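Local coordinates for CHIR AB1 (Gallus gallus, PDB 2VSD), which acts as an avian Fc receptor, its immunoglobulin-like domain probably binding the Fc region of antibody, at residues 35-40 and 58-63; 6-11 and 22-27; 31-36 and 73-78; 14-19 and 90-95. All blocks are in the same frame, centred on the assembly; numbering follows the deposited sequence.

In the fold
Two antiparallel sheets of one immunoglobulin domain pack face to face here, and contact 1 bridges them. Contact 2 zips strands 7-11 and 21-27 within the three-stranded sheet. Contact 3 pairs strands 33-39 and 69-78 within the four-stranded one. Contact 1, its centre about 9 Å from that of contact 2, packs strand 33-39 on strand 55-61 across the sandwich, and the C26-C73 disulfide ties contacts 2 and 3 through the same core. Along the chain contact 2 closes before contacts 1 and 3 open. Contact 4 encloses both of these and joins the first interstrand loop to the chain's end, about 26 Å between centres from contact 3. Contacts 1 and 3 both touch the second subunit; contacts 2 and 4 do not.

Contact 1 (35-40 and 58-63); sequences VQLWLN and FSFAVT. With NAG (2-acetamido-2-deoxy-beta-D-glucopyranose), chain B.
L37 sets its CB almost exactly over the middle of the F58 ring, 3.8 Å from the ring centroid and 1° off the ring normal, a CH-pi contact that forms the tight part of this pairing. CG of F58 stands anti to its carbonyl carbon, beside the backbone N (chi1 -59°). The F58 and L37 side chains slide past each other in opposite directions, and F58 CZ lies 3.7 Å from V35 O, which meets the ring at its edge. V35 CG1 also touches CZ, at 4.0 Å. The strands carrying these residues belong to different sheets: their axes pass 10.0 Å apart at a crossing angle of -42°, the face-to-face packing of an immunoglobulin beta-sandwich, and the F58 ring reaches across the gap to the backbone of strand 33-39. Toward the C-terminal ends the fit slackens. L37 CD2 meets F60 CE2 at 4.0 Å, obliquely, and the partly exposed F60 ring turns to F45 and to a cation-pi contact with R44. Beyond it N40 ND2 carries the glycan, with L39 CD2 lying 3.7 Å from NAG O7. On the other face of strand 33-39, Q36 OE1 accepts bonds from W38 NE1 (2.9 Å) and R74 NH1, and Q36 packs on Q36 of the second subunit.

Contact 2 (6-11 and 22-27); sequences PSLSLH and VTLRCH
S9 and R25 form the central pair of an antiparallel ladder, exchanging two backbone bonds; S9 N to R25 O measures 2.9 Å. S7 with H27 and H11 with T23 repeat the pattern on either side. S7 O is gripped twice: H27 N lies 2.8 Å from it in a nearly straight bond, and H27 ND1 adds a weak one at 3.4 Å. The H27 side chain is on the same face as S7 and S9, and S9 OG approaches the ring edge at CE1, 3.5 Å away. On the inner face L10 stands beside L24, both pointing the same way, and L10 CD1 touches L24 CD2 at 3.8 Å. L8 CD1 reaches L24 CB, while P6 CB packs on C26 SG at 3.8 Å.

Around the ladder, two waters and strand 55-61 take up further polar atoms. One water donates to T23 O and also bonds H11 ND1 at 2.6 Å; another links H11 O to T23 OG1, whose stronger partner is S59. The R25 chain is extended from CG to NE, and its NH1 forms a salt bridge with E57. In the sandwich, strand 21-27 lies between strands 7-11 and 55-61, and the inner face is covered by the opposing sheet: L8 and L24 rest on L37, and C26 is disulfide-bonded to C73 of strand 69-78.

Contact 3 (31-36 and 73-78); sequences MAAWVQ and CRYQVS
V77 pushes its CG1 into a hollow lined by M31, A32 and A33: it lies 3.2 Å from A32 O and 3.8 Å from A33 CB. M31 SD touches V77 CG1 at 4.0 Å, the two side chains crossing at about a right angle. The small A33 methyl also reaches Y75 CD2. M31 SD lies 4.0 Å from Y75 CE2 as well, at the edge of the ring, a Met-aromatic contact in which the side chains again cross at about a right angle. The other face of the antiparallel ladder carries W34 and a polar cluster of Q36, R74 and Q76. Q36 and R74 lie side by side, pointing the same way, and R74 NH1 donates to Q36 OE1 at 2.8 Å, the oxygen at the guanidinium edge and the donor tilted 20° from the amide plane. A water links Q36 and Q76, donating to Q76 OE1 at 2.6 Å and accepting a weak bond from Q36 NE2. R74 NH1 and Q76 NE2 both also hold D46 of the second subunit, so this face contacts that subunit. Strands 33-39 and 69-78 are the inner pair of the four-stranded sheet, flanked by strands 42-49 and 81-92, and V35 also touches A56 of strand 55-61 in the opposing sheet.

Contact 4 (14-19 and 90-95); sequences QGVSLG and VELVLT
The touching parts, residues 15-18 and 92-95, run 89° apart end to end, the carbonyl of V16 facing the backbone N-H of T95; the T95 N to V16 O separation of 2.5 Å is too short to trust in detail, and T95 is the last modelled residue. V16 carries the apolar part of the contact. Its CG1, anti to the backbone N (chi1 176°), touches both leucines, L94 CD2 at 3.7 Å and L92 CD1 at 3.9 Å, and the V16 side chain crosses that of L92 at about a right angle. L94 uses both of its methyls: while CD2 meets V16, CD1 touches L18 CD2 at 4.0 Å, again with the side chains crossing at about a right angle. Here the loop between strands 7-11 and 21-27 packs on the end of strand 81-92 and the residues after it, at one end of the immunoglobulin sandwich. V62, from just beyond strand 55-61, packs on V16, L18 and L94, and A68 also touches L94.

Two waters also bridge the segments. One accepts from V16 N at 3.1 Å and donates to V93 O at 2.8 Å, and another accepts from L18 N at 2.8 Å and lies close to T95 OG1. G15, at positive phi (61°), lies near T95 O, and S17 N is held by D20 OD2. The side chain of L94 is about 6 Å from a bound NAG.

Contact 1 (35-40 and 58-63)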
loop_
_atom_site.group_PDB
_atom_site.type_symbol
_atom_site.label_atom_id
_atom_site.label_comp_id
_atom_site.label_asym_id
_atom_site.label_seq_id
_atom_site.Cartn_x
_atom_site.Cartn_y
_atom_site.Cartn_z
ATOM N N VAL A 35 4.517 0.776 8.010
ATOM C CA VAL A 35 4.508 -0.687 7.959
ATOM C C VAL A 35 3.229 -1.124 7.253
ATOM O O VAL A 35 2.173 -0.552 7.513
ATOM C CB VAL A 35 4.573 -1.287 9.360
ATOM C CG1 VAL A 35 4.737 -2.804 9.283
ATOM C CG2 VAL A 35 5.740 -0.663 10.154
ATOM N N GLN A 36 3.336 -2.107 6.359
ATOM C CA GLN A 36 2.161 -2.588 5.627
ATOM C C GLN A 36 1.839 -4.043 5.958
ATOM O O GLN A 36 2.759 -4.877 6.028
ATOM C CB GLN A 36 2.448 -2.524 4.149
ATOM C CG GLN A 36 2.737 -1.103 3.672
ATOM C CD GLN A 36 3.038 -1.002 2.196
ATOM O OE1 GLN A 36 3.417 -1.983 1.538
ATOM N NE2 GLN A 36 2.908 0.225 1.657
ATOM N N LEU A 37 0.554 -4.361 6.074
ATOM C CA LEU A 37 0.150 -5.746 6.167
ATOM C C LEU A 37 -0.556 -6.109 4.870
ATOM O O LEU A 37 -1.544 -5.463 4.511
ATOM C CB LEU A 37 -0.790 -5.987 7.362
ATOM C CG LEU A 37 -1.159 -7.475 7.602
ATOM C CD1 LEU A 37 0.023 -8.272 8.210
ATOM C CD2 LEU A 37 -2.358 -7.532 8.532
ATOM N N TRP A 38 -0.087 -7.190 4.252
ATOM C CA TRP A 38 -0.569 -7.664 2.952
ATOM C C TRP A 38 -1.251 -8.994 3.162
ATOM O O TRP A 38 -0.778 -9.823 3.978
ATOM C CB TRP A 38 0.606 -7.892 2.014
ATOM C CG TRP A 38 1.192 -6.605 1.543
ATOM C CD1 TRP A 38 1.846 -5.673 2.305
ATOM C CD2 TRP A 38 1.159 -6.099 0.207
ATOM N NE1 TRP A 38 2.258 -4.611 1.494
ATOM C CE2 TRP A 38 1.835 -4.847 0.212
ATOM C CE3 TRP A 38 0.644 -6.592 -1.007
ATOM C CZ2 TRP A 38 1.980 -4.058 -0.941
ATOM C CZ3 TRP A 38 0.798 -5.820 -2.170
ATOM C CH2 TRP A 38 1.471 -4.551 -2.126
ATOM N N LEU A 39 -2.359 -9.188 2.448
ATOM C CA LEU A 39 -3.117 -10.452 2.498
ATOM C C LEU A 39 -3.269 -10.981 1.071
ATOM O O LEU A 39 -3.800 -10.255 0.204
ATOM C CB LEU A 39 -4.499 -10.223 3.163
ATOM C CG LEU A 39 -5.524 -11.366 3.035
ATOM C CD1 LEU A 39 -4.935 -12.712 3.573
ATOM C CD2 LEU A 39 -6.837 -11.055 3.762
ATOM N N ASN A 40 -2.780 -12.209 0.810
ATOM C CA ASN A 40 -2.901 -12.818 -0.529
ATOM C C ASN A 40 -2.317 -11.906 -1.614
ATOM O O ASN A 40 -2.831 -11.837 -2.755
ATOM C CB ASN A 40 -4.363 -13.146 -0.877
ATOM C CG ASN A 40 -4.988 -14.176 0.049
ATOM O OD1 ASN A 40 -4.312 -14.797 0.885
ATOM N ND2 ASN A 40 -6.327 -14.310 -0.082
ATOM N N PHE A 58 -0.833 -5.311 14.060
ATOM C CA PHE A 58 -2.122 -5.112 13.440
ATOM C C PHE A 58 -3.049 -6.067 14.156
ATOM O O PHE A 58 -2.935 -7.284 13.981
ATOM C CB PHE A 58 -2.059 -5.478 11.944
ATOM C CG PHE A 58 -1.060 -4.671 11.166
ATOM C CD1 PHE A 58 -1.457 -3.499 10.507
ATOM C CD2 PHE A 58 0.283 -5.051 11.110
ATOM C CE1 PHE A 58 -0.537 -2.744 9.796
ATOM C CE2 PHE A 58 1.214 -4.296 10.410
ATOM C CZ PHE A 58 0.807 -3.142 9.749
ATOM N N SER A 59 -3.969 -5.544 14.951
ATOM C CA SER A 59 -4.904 -6.406 15.667
ATOM C C SER A 59 -6.279 -6.146 15.100
ATOM O O SER A 59 -6.673 -4.970 14.950
ATOM C CB SER A 59 -4.910 -6.113 17.167
ATOM O OG SER A 59 -3.670 -6.439 17.751
ATOM N N PHE A 60 -6.989 -7.222 14.767
ATOM C CA PHE A 60 -8.337 -7.090 14.199
ATOM C C PHE A 60 -9.202 -8.300 14.498
ATOM O O PHE A 60 -8.698 -9.411 14.812
ATOM C CB PHE A 60 -8.292 -6.809 12.692
ATOM C CG PHE A 60 -7.501 -7.813 11.890
ATOM C CD1 PHE A 60 -8.134 -8.901 11.284
ATOM C CD2 PHE A 60 -6.126 -7.649 11.702
ATOM C CE1 PHE A 60 -7.411 -9.823 10.532
ATOM C CE2 PHE A 60 -5.403 -8.564 10.964
ATOM C CZ PHE A 60 -6.035 -9.636 10.358
ATOM N N ALA A 61 -10.512 -8.086 14.426
ATOM C CA ALA A 61 -11.437 -9.192 14.617
ATOM C C ALA A 61 -11.564 -9.969 13.315
ATOM O O ALA A 61 -11.572 -9.378 12.226
ATOM C CB ALA A 61 -12.790 -8.657 15.056
ATOM N N VAL A 62 -11.653 -11.291 13.423
ATOM C CA VAL A 62 -11.967 -12.138 12.273
ATOM C C VAL A 62 -13.480 -12.039 12.074
ATOM O O VAL A 62 -14.259 -12.444 12.967
ATOM C CB VAL A 62 -11.518 -13.584 12.525
ATOM C CG1 VAL A 62 -11.847 -14.477 11.323
ATOM C CG2 VAL A 62 -9.979 -13.623 12.857
ATOM N N THR A 63 -13.913 -11.445 10.965
ATOM C CA THR A 63 -15.343 -11.217 10.766
ATOM C C THR A 63 -15.877 -11.964 9.557
ATOM O O THR A 63 -17.086 -11.964 9.314
ATOM C CB THR A 63 -15.647 -9.731 10.594
ATOM O OG1 THR A 63 -15.048 -9.256 9.366
ATOM C CG2 THR A 63 -15.095 -8.937 11.781
HETATM C C1 NAG B . -7.079 -15.260 0.719
HETATM C C2 NAG B . -8.552 -14.858 0.562
HETATM C C3 NAG B . -9.544 -15.895 1.142
HETATM C C4 NAG B . -9.129 -17.327 0.783
HETATM C C5 NAG B . -7.618 -17.518 1.013
HETATM C C6 NAG B . -7.069 -18.906 0.640
HETATM C C7 NAG B . -8.893 -12.405 0.440
HETATM C C8 NAG B . -8.452 -12.456 -0.965
HETATM N N2 NAG B . -8.850 -13.545 1.156
HETATM O O3 NAG B . -10.857 -15.588 0.663
HETATM O O4 NAG B . -9.730 -18.320 1.600
HETATM O O5 NAG B . -6.895 -16.567 0.239
HETATM O O6 NAG B . -7.442 -19.192 -0.709
HETATM O O7 NAG B . -9.215 -11.276 0.887
#

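Contact 2 (6-11 and 22-27)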
loop_
_atom_site.group_PDB
_atom_site.type_symbol
_atom_site.label_atom_id
_atom_site.label_comp_id
_atom_site.label_asym_id
_atom_site.label_seq_id
_atom_site.Cartn_x
_atom_site.Cartn_y
_atom_site.Cartn_z
ATOM N N PRO A 6 11.632 -7.868 7.150
ATOM C CA PRO A 6 10.923 -7.971 8.424
ATOM C C PRO A 6 10.447 -9.410 8.669
ATOM O O PRO A 6 10.459 -10.222 7.760
ATOM C CB PRO A 6 9.736 -7.014 8.240
ATOM C CG PRO A 6 9.438 -7.077 6.749
ATOM C CD PRO A 6 10.794 -7.261 6.085
ATOM N N SER A 7 10.028 -9.708 9.887
ATOM C CA SER A 7 9.398 -11.008 10.156
ATOM C C SER A 7 8.049 -10.820 10.846
ATOM O O SER A 7 7.827 -9.856 11.574
ATOM C CB SER A 7 10.334 -11.882 10.998
ATOM O OG SER A 7 10.476 -11.294 12.264
ATOM N N LEU A 8 7.151 -11.766 10.622
ATOM C CA LEU A 8 5.749 -11.584 10.993
ATOM C C LEU A 8 5.373 -12.752 11.896
ATOM O O LEU A 8 5.751 -13.916 11.631
ATOM C CB LEU A 8 4.896 -11.536 9.718
ATOM C CG LEU A 8 3.379 -11.295 9.795
ATOM C CD1 LEU A 8 3.031 -9.948 10.414
ATOM C CD2 LEU A 8 2.762 -11.483 8.373
ATOM N N SER A 9 4.684 -12.439 12.986
ATOM C CA SER A 9 4.112 -13.491 13.805
ATOM C C SER A 9 2.599 -13.319 13.898
ATOM O O SER A 9 2.070 -12.212 13.745
ATOM C CB SER A 9 4.763 -13.515 15.192
ATOM O OG SER A 9 4.500 -12.324 15.890
ATOM N N LEU A 10 1.921 -14.428 14.138
ATOM C CA LEU A 10 0.468 -14.438 14.292
ATOM C C LEU A 10 0.061 -15.055 15.629
ATOM O O LEU A 10 0.485 -16.178 15.940
ATOM C CB LEU A 10 -0.134 -15.216 13.131
ATOM C CG LEU A 10 -1.582 -15.708 13.289
ATOM C CD1 LEU A 10 -2.560 -14.535 13.223
ATOM C CD2 LEU A 10 -1.913 -16.757 12.229
ATOM N N HIS A 11 -0.778 -14.349 16.394
ATOM C CA HIS A 11 -1.265 -14.886 17.686
ATOM C C HIS A 11 -2.727 -14.516 17.836
ATOM O O HIS A 11 -3.077 -13.356 17.669
ATOM C CB HIS A 11 -0.485 -14.310 18.879
ATOM C CG HIS A 11 0.985 -14.627 18.852
ATOM N ND1 HIS A 11 1.920 -13.776 18.301
ATOM C CD2 HIS A 11 1.669 -15.727 19.247
ATOM C CE1 HIS A 11 3.121 -14.323 18.384
ATOM N NE2 HIS A 11 2.996 -15.510 18.951
ATOM N N VAL A 22 -7.274 -11.477 16.232
ATOM C CA VAL A 22 -5.905 -11.900 15.963
ATOM C C VAL A 22 -4.973 -10.692 15.915
ATOM O O VAL A 22 -5.394 -9.576 15.626
ATOM C CB VAL A 22 -5.740 -12.735 14.658
ATOM C CG1 VAL A 22 -6.534 -14.038 14.724
ATOM C CG2 VAL A 22 -6.171 -11.904 13.394
ATOM N N THR A 23 -3.704 -10.953 16.196
ATOM C CA THR A 23 -2.684 -9.937 16.169
ATOM C C THR A 23 -1.576 -10.450 15.270
ATOM O O THR A 23 -1.015 -11.550 15.494
ATOM C CB THR A 23 -2.100 -9.664 17.581
ATOM O OG1 THR A 23 -3.118 -9.111 18.427
ATOM C CG2 THR A 23 -0.963 -8.643 17.464
ATOM N N LEU A 24 -1.258 -9.648 14.263
ATOM C CA LEU A 24 -0.150 -9.891 13.371
ATOM C C LEU A 24 0.920 -8.883 13.740
ATOM O O LEU A 24 0.718 -7.670 13.593
ATOM C CB LEU A 24 -0.567 -9.640 11.906
ATOM C CG LEU A 24 -1.413 -10.683 11.165
ATOM C CD1 LEU A 24 -0.624 -11.964 10.897
ATOM C CD2 LEU A 24 -2.749 -10.972 11.844
ATOM N N ARG A 25 2.038 -9.382 14.239
ATOM C CA ARG A 25 3.070 -8.499 14.763
ATOM C C ARG A 25 4.233 -8.495 13.771
ATOM O O ARG A 25 4.831 -9.558 13.473
ATOM C CB ARG A 25 3.486 -8.979 16.163
ATOM C CG ARG A 25 4.550 -8.154 16.809
ATOM C CD ARG A 25 4.767 -8.600 18.260
ATOM N NE ARG A 25 5.996 -8.013 18.799
ATOM C CZ ARG A 25 6.056 -6.878 19.493
ATOM N NH1 ARG A 25 4.951 -6.184 19.758
ATOM N NH2 ARG A 25 7.232 -6.447 19.937
ATOM N N CYS A 26 4.561 -7.305 13.266
ATOM C CA CYS A 26 5.591 -7.178 12.247
ATOM C C CYS A 26 6.821 -6.627 12.931
ATOM O O CYS A 26 6.800 -5.486 13.435
ATOM C CB CYS A 26 5.167 -6.239 11.109
ATOM S SG CYS A 26 6.345 -6.182 9.712
ATOM N N HIS A 27 7.870 -7.437 12.943
ATOM C CA HIS A 27 9.128 -7.083 13.631
ATOM C C HIS A 27 10.116 -6.448 12.688
ATOM O O HIS A 27 10.438 -7.015 11.658
ATOM C CB HIS A 27 9.773 -8.335 14.221
ATOM C CG HIS A 27 8.925 -9.017 15.245
ATOM N ND1 HIS A 27 8.064 -10.051 14.932
ATOM C CD2 HIS A 27 8.803 -8.814 16.578
ATOM C CE1 HIS A 27 7.444 -10.453 16.028
ATOM N NE2 HIS A 27 7.878 -9.723 17.043
HETATM O O HOH W 1 1.487 -11.490 17.075
HETATM O O HOH W 2 -4.752 -11.523 19.549
#

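Contact 3 (31-36 and 73-78)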
loop_
_atom_site.group_PDB
_atom_site.type_symbol
_atom_site.label_atom_id
_atom_site.label_comp_id
_atom_site.label_asym_id
_atom_site.label_seq_id
_atom_site.Cartn_x
_atom_site.Cartn_y
_atom_site.Cartn_z
ATOM N N MET A 31 13.853 2.036 13.517
ATOM C CA MET A 31 13.787 3.245 12.691
ATOM C C MET A 31 12.317 3.614 12.520
ATOM O O MET A 31 11.459 2.741 12.564
ATOM C CB MET A 31 14.416 2.990 11.321
ATOM C CG MET A 31 13.824 1.797 10.561
ATOM S SD MET A 31 14.640 1.493 8.993
ATOM C CE MET A 31 16.110 0.584 9.489
ATOM N N ALA A 32 12.017 4.893 12.341
ATOM C CA ALA A 32 10.652 5.313 12.000
ATOM C C ALA A 32 10.307 4.748 10.614
ATOM O O ALA A 32 11.119 4.790 9.694
ATOM C CB ALA A 32 10.519 6.853 12.025
ATOM N N ALA A 33 9.119 4.179 10.470
ATOM C CA ALA A 33 8.766 3.549 9.191
ATOM C C ALA A 33 7.259 3.361 9.040
ATOM O O ALA A 33 6.528 3.283 10.028
ATOM C CB ALA A 33 9.494 2.218 9.021
ATOM N N TRP A 34 6.806 3.336 7.797
ATOM C CA TRP A 34 5.426 2.962 7.462
ATOM C C TRP A 34 5.418 1.457 7.306
ATOM O O TRP A 34 6.238 0.925 6.590
ATOM C CB TRP A 34 4.969 3.661 6.163
ATOM C CG TRP A 34 4.412 5.010 6.460
ATOM C CD1 TRP A 34 5.047 6.226 6.311
ATOM C CD2 TRP A 34 3.127 5.298 7.019
ATOM N NE1 TRP A 34 4.213 7.237 6.708
ATOM C CE2 TRP A 34 3.047 6.701 7.178
ATOM C CE3 TRP A 34 2.025 4.514 7.370
ATOM C CZ2 TRP A 34 1.915 7.324 7.653
ATOM C CZ3 TRP A 34 0.899 5.136 7.867
ATOM C CH2 TRP A 34 0.849 6.530 8.003
ATOM N N VAL A 35 4.517 0.776 8.010
ATOM C CA VAL A 35 4.508 -0.687 7.959
ATOM C C VAL A 35 3.229 -1.124 7.253
ATOM O O VAL A 35 2.173 -0.552 7.513
ATOM C CB VAL A 35 4.573 -1.287 9.360
ATOM C CG1 VAL A 35 4.737 -2.804 9.283
ATOM C CG2 VAL A 35 5.740 -0.663 10.154
ATOM N N GLN A 36 3.336 -2.107 6.359
ATOM C CA GLN A 36 2.161 -2.588 5.627
ATOM C C GLN A 36 1.839 -4.043 5.958
ATOM O O GLN A 36 2.759 -4.877 6.028
ATOM C CB GLN A 36 2.448 -2.524 4.149
ATOM C CG GLN A 36 2.737 -1.103 3.672
ATOM C CD GLN A 36 3.038 -1.002 2.196
ATOM O OE1 GLN A 36 3.417 -1.983 1.538
ATOM N NE2 GLN A 36 2.908 0.225 1.657
ATOM N N CYS A 73 4.282 -8.939 5.760
ATOM C CA CYS A 73 4.472 -7.514 6.045
ATOM C C CYS A 73 5.709 -6.961 5.330
ATOM O O CYS A 73 6.610 -7.732 4.968
ATOM C CB CYS A 73 4.447 -7.206 7.562
ATOM S SG CYS A 73 5.868 -7.801 8.534
ATOM N N ARG A 74 5.685 -5.642 5.103
ATOM C CA ARG A 74 6.655 -4.903 4.300
ATOM C C ARG A 74 6.801 -3.575 5.024
ATOM O O ARG A 74 5.830 -3.071 5.601
ATOM C CB ARG A 74 5.998 -4.667 2.934
ATOM C CG ARG A 74 6.776 -4.006 1.880
ATOM C CD ARG A 74 5.979 -4.162 0.630
ATOM N NE ARG A 74 6.583 -3.521 -0.524
ATOM C CZ ARG A 74 6.076 -2.492 -1.183
ATOM N NH1 ARG A 74 4.941 -1.902 -0.806
ATOM N NH2 ARG A 74 6.750 -2.023 -2.220
ATOM N N TYR A 75 7.981 -2.966 5.004
ATOM C CA TYR A 75 8.091 -1.606 5.569
ATOM C C TYR A 75 8.905 -0.695 4.667
ATOM O O TYR A 75 9.644 -1.189 3.822
ATOM C CB TYR A 75 8.610 -1.596 7.014
ATOM C CG TYR A 75 10.043 -2.030 7.181
ATOM C CD1 TYR A 75 10.378 -3.386 7.252
ATOM C CD2 TYR A 75 11.067 -1.087 7.311
ATOM C CE1 TYR A 75 11.707 -3.803 7.415
ATOM C CE2 TYR A 75 12.403 -1.490 7.473
ATOM C CZ TYR A 75 12.715 -2.851 7.519
ATOM O OH TYR A 75 14.030 -3.287 7.689
ATOM N N GLN A 76 8.687 0.616 4.834
ATOM C CA GLN A 76 9.210 1.643 3.935
ATOM C C GLN A 76 9.609 2.895 4.691
ATOM O O GLN A 76 8.965 3.308 5.666
ATOM C CB GLN A 76 8.166 2.045 2.867
ATOM C CG GLN A 76 7.629 0.924 2.005
ATOM C CD GLN A 76 6.755 1.441 0.865
ATOM O OE1 GLN A 76 5.909 2.325 1.062
ATOM N NE2 GLN A 76 6.964 0.899 -0.326
ATOM N N VAL A 77 10.685 3.509 4.204
ATOM C CA VAL A 77 11.141 4.793 4.711
ATOM C C VAL A 77 11.390 5.728 3.524
ATOM O O VAL A 77 11.616 5.273 2.414
ATOM C CB VAL A 77 12.443 4.655 5.555
ATOM C CG1 VAL A 77 12.168 3.839 6.805
ATOM C CG2 VAL A 77 13.560 4.032 4.726
ATOM N N SER A 78 11.355 7.034 3.771
ATOM C CA SER A 78 11.560 8.002 2.678
ATOM C C SER A 78 12.912 8.728 2.723
ATOM O O SER A 78 13.209 9.543 1.844
ATOM C CB SER A 78 10.416 9.020 2.625
ATOM O OG SER A 78 10.273 9.663 3.858
HETATM O O HOH W 3 3.789 2.371 -0.488
#

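Contact 4 (14-19 and 90-95)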
loop_
_atom_site.group_PDB
_atom_site.type_symbol
_atom_site.label_atom_id
_atom_site.label_comp_id
_atom_site.label_asym_id
_atom_site.label_seq_id
_atom_site.Cartn_x
_atom_site.Cartn_y
_atom_site.Cartn_z
ATOM N N GLN A 14 -3.579 -21.120 16.151
ATOM C CA GLN A 14 -4.326 -22.377 16.116
ATOM C C GLN A 14 -5.726 -22.217 16.680
ATOM O O GLN A 14 -5.905 -21.449 17.635
ATOM C CB GLN A 14 -3.598 -23.488 16.879
ATOM C CG GLN A 14 -2.142 -23.709 16.414
ATOM C CD GLN A 14 -2.064 -24.325 15.040
ATOM O OE1 GLN A 14 -2.971 -25.055 14.636
ATOM N NE2 GLN A 14 -0.986 -24.015 14.296
ATOM N N GLY A 15 -6.668 -22.940 16.075
ATOM C CA GLY A 15 -8.087 -22.943 16.461
ATOM C C GLY A 15 -8.775 -21.572 16.348
ATOM O O GLY A 15 -9.726 -21.288 17.080
ATOM N N VAL A 16 -8.332 -20.754 15.397
ATOM C CA VAL A 16 -8.927 -19.438 15.202
ATOM C C VAL A 16 -10.258 -19.584 14.472
ATOM O O VAL A 16 -10.360 -20.324 13.481
ATOM C CB VAL A 16 -7.985 -18.475 14.430
ATOM C CG1 VAL A 16 -8.694 -17.154 14.167
ATOM C CG2 VAL A 16 -6.701 -18.247 15.242
ATOM N N SER A 17 -11.276 -18.881 14.965
ATOM C CA SER A 17 -12.632 -18.939 14.429
ATOM C C SER A 17 -13.162 -17.552 14.158
ATOM O O SER A 17 -12.657 -16.584 14.717
ATOM C CB SER A 17 -13.529 -19.575 15.496
ATOM O OG SER A 17 -13.026 -20.870 15.829
ATOM N N LEU A 18 -14.222 -17.437 13.358
ATOM C CA LEU A 18 -14.934 -16.152 13.267
ATOM C C LEU A 18 -15.274 -15.620 14.653
ATOM O O LEU A 18 -15.735 -16.379 15.517
ATOM C CB LEU A 18 -16.244 -16.292 12.473
ATOM C CG LEU A 18 -16.227 -16.595 10.969
ATOM C CD1 LEU A 18 -17.496 -15.992 10.325
ATOM C CD2 LEU A 18 -15.011 -16.106 10.242
ATOM N N GLY A 19 -15.099 -14.321 14.820
ATOM C CA GLY A 19 -15.338 -13.634 16.074
ATOM C C GLY A 19 -14.118 -13.478 16.940
ATOM O O GLY A 19 -14.114 -12.647 17.861
ATOM N N VAL A 90 2.805 -15.878 6.821
ATOM C CA VAL A 90 2.164 -16.605 7.939
ATOM C C VAL A 90 0.723 -16.801 7.502
ATOM O O VAL A 90 0.091 -15.855 7.003
ATOM C CB VAL A 90 2.243 -15.840 9.271
ATOM C CG1 VAL A 90 1.650 -16.662 10.441
ATOM C CG2 VAL A 90 3.711 -15.526 9.618
ATOM N N GLU A 91 0.214 -18.015 7.664
ATOM C CA GLU A 91 -1.112 -18.352 7.173
ATOM C C GLU A 91 -2.142 -18.304 8.317
ATOM O O GLU A 91 -1.926 -18.931 9.379
ATOM C CB GLU A 91 -1.055 -19.730 6.541
ATOM C CG GLU A 91 -2.271 -20.046 5.667
ATOM C CD GLU A 91 -2.215 -19.428 4.278
ATOM O OE1 GLU A 91 -1.153 -18.909 3.863
ATOM O OE2 GLU A 91 -3.240 -19.522 3.570
ATOM N N LEU A 92 -3.220 -17.527 8.111
ATOM C CA LEU A 92 -4.427 -17.606 8.987
ATOM C C LEU A 92 -5.396 -18.664 8.451
ATOM O O LEU A 92 -5.900 -18.580 7.314
ATOM C CB LEU A 92 -5.113 -16.232 9.086
ATOM C CG LEU A 92 -6.371 -16.225 9.966
ATOM C CD1 LEU A 92 -5.997 -16.657 11.431
ATOM C CD2 LEU A 92 -6.941 -14.835 9.926
ATOM N N VAL A 93 -5.629 -19.688 9.273
ATOM C CA VAL A 93 -6.446 -20.822 8.894
ATOM C C VAL A 93 -7.631 -20.760 9.811
ATOM O O VAL A 93 -7.461 -20.701 11.010
ATOM C CB VAL A 93 -5.706 -22.165 9.158
ATOM C CG1 VAL A 93 -6.638 -23.345 8.772
ATOM C CG2 VAL A 93 -4.388 -22.208 8.385
ATOM N N LEU A 94 -8.833 -20.773 9.253
ATOM C CA LEU A 94 -9.993 -20.614 10.109
ATOM C C LEU A 94 -10.597 -21.949 10.454
ATOM O O LEU A 94 -10.810 -22.798 9.578
ATOM C CB LEU A 94 -11.019 -19.656 9.487
ATOM C CG LEU A 94 -10.483 -18.224 9.417
ATOM C CD1 LEU A 94 -11.454 -17.203 8.804
ATOM C CD2 LEU A 94 -10.019 -17.735 10.800
ATOM N N THR A 95 -10.753 -22.122 11.763
ATOM C CA THR A 95 -11.657 -23.071 12.385
ATOM C C THR A 95 -11.078 -24.462 12.588
ATOM O O THR A 95 -10.561 -24.729 13.680
ATOM C CB THR A 95 -13.029 -23.035 11.706
ATOM O OG1 THR A 95 -13.920 -22.311 12.562
ATOM C CG2 THR A 95 -13.539 -24.412 11.439
HETATM O O HOH W 4 -6.157 -21.407 13.354
HETATM O O HOH W 5 -14.764 -19.960 12.173
#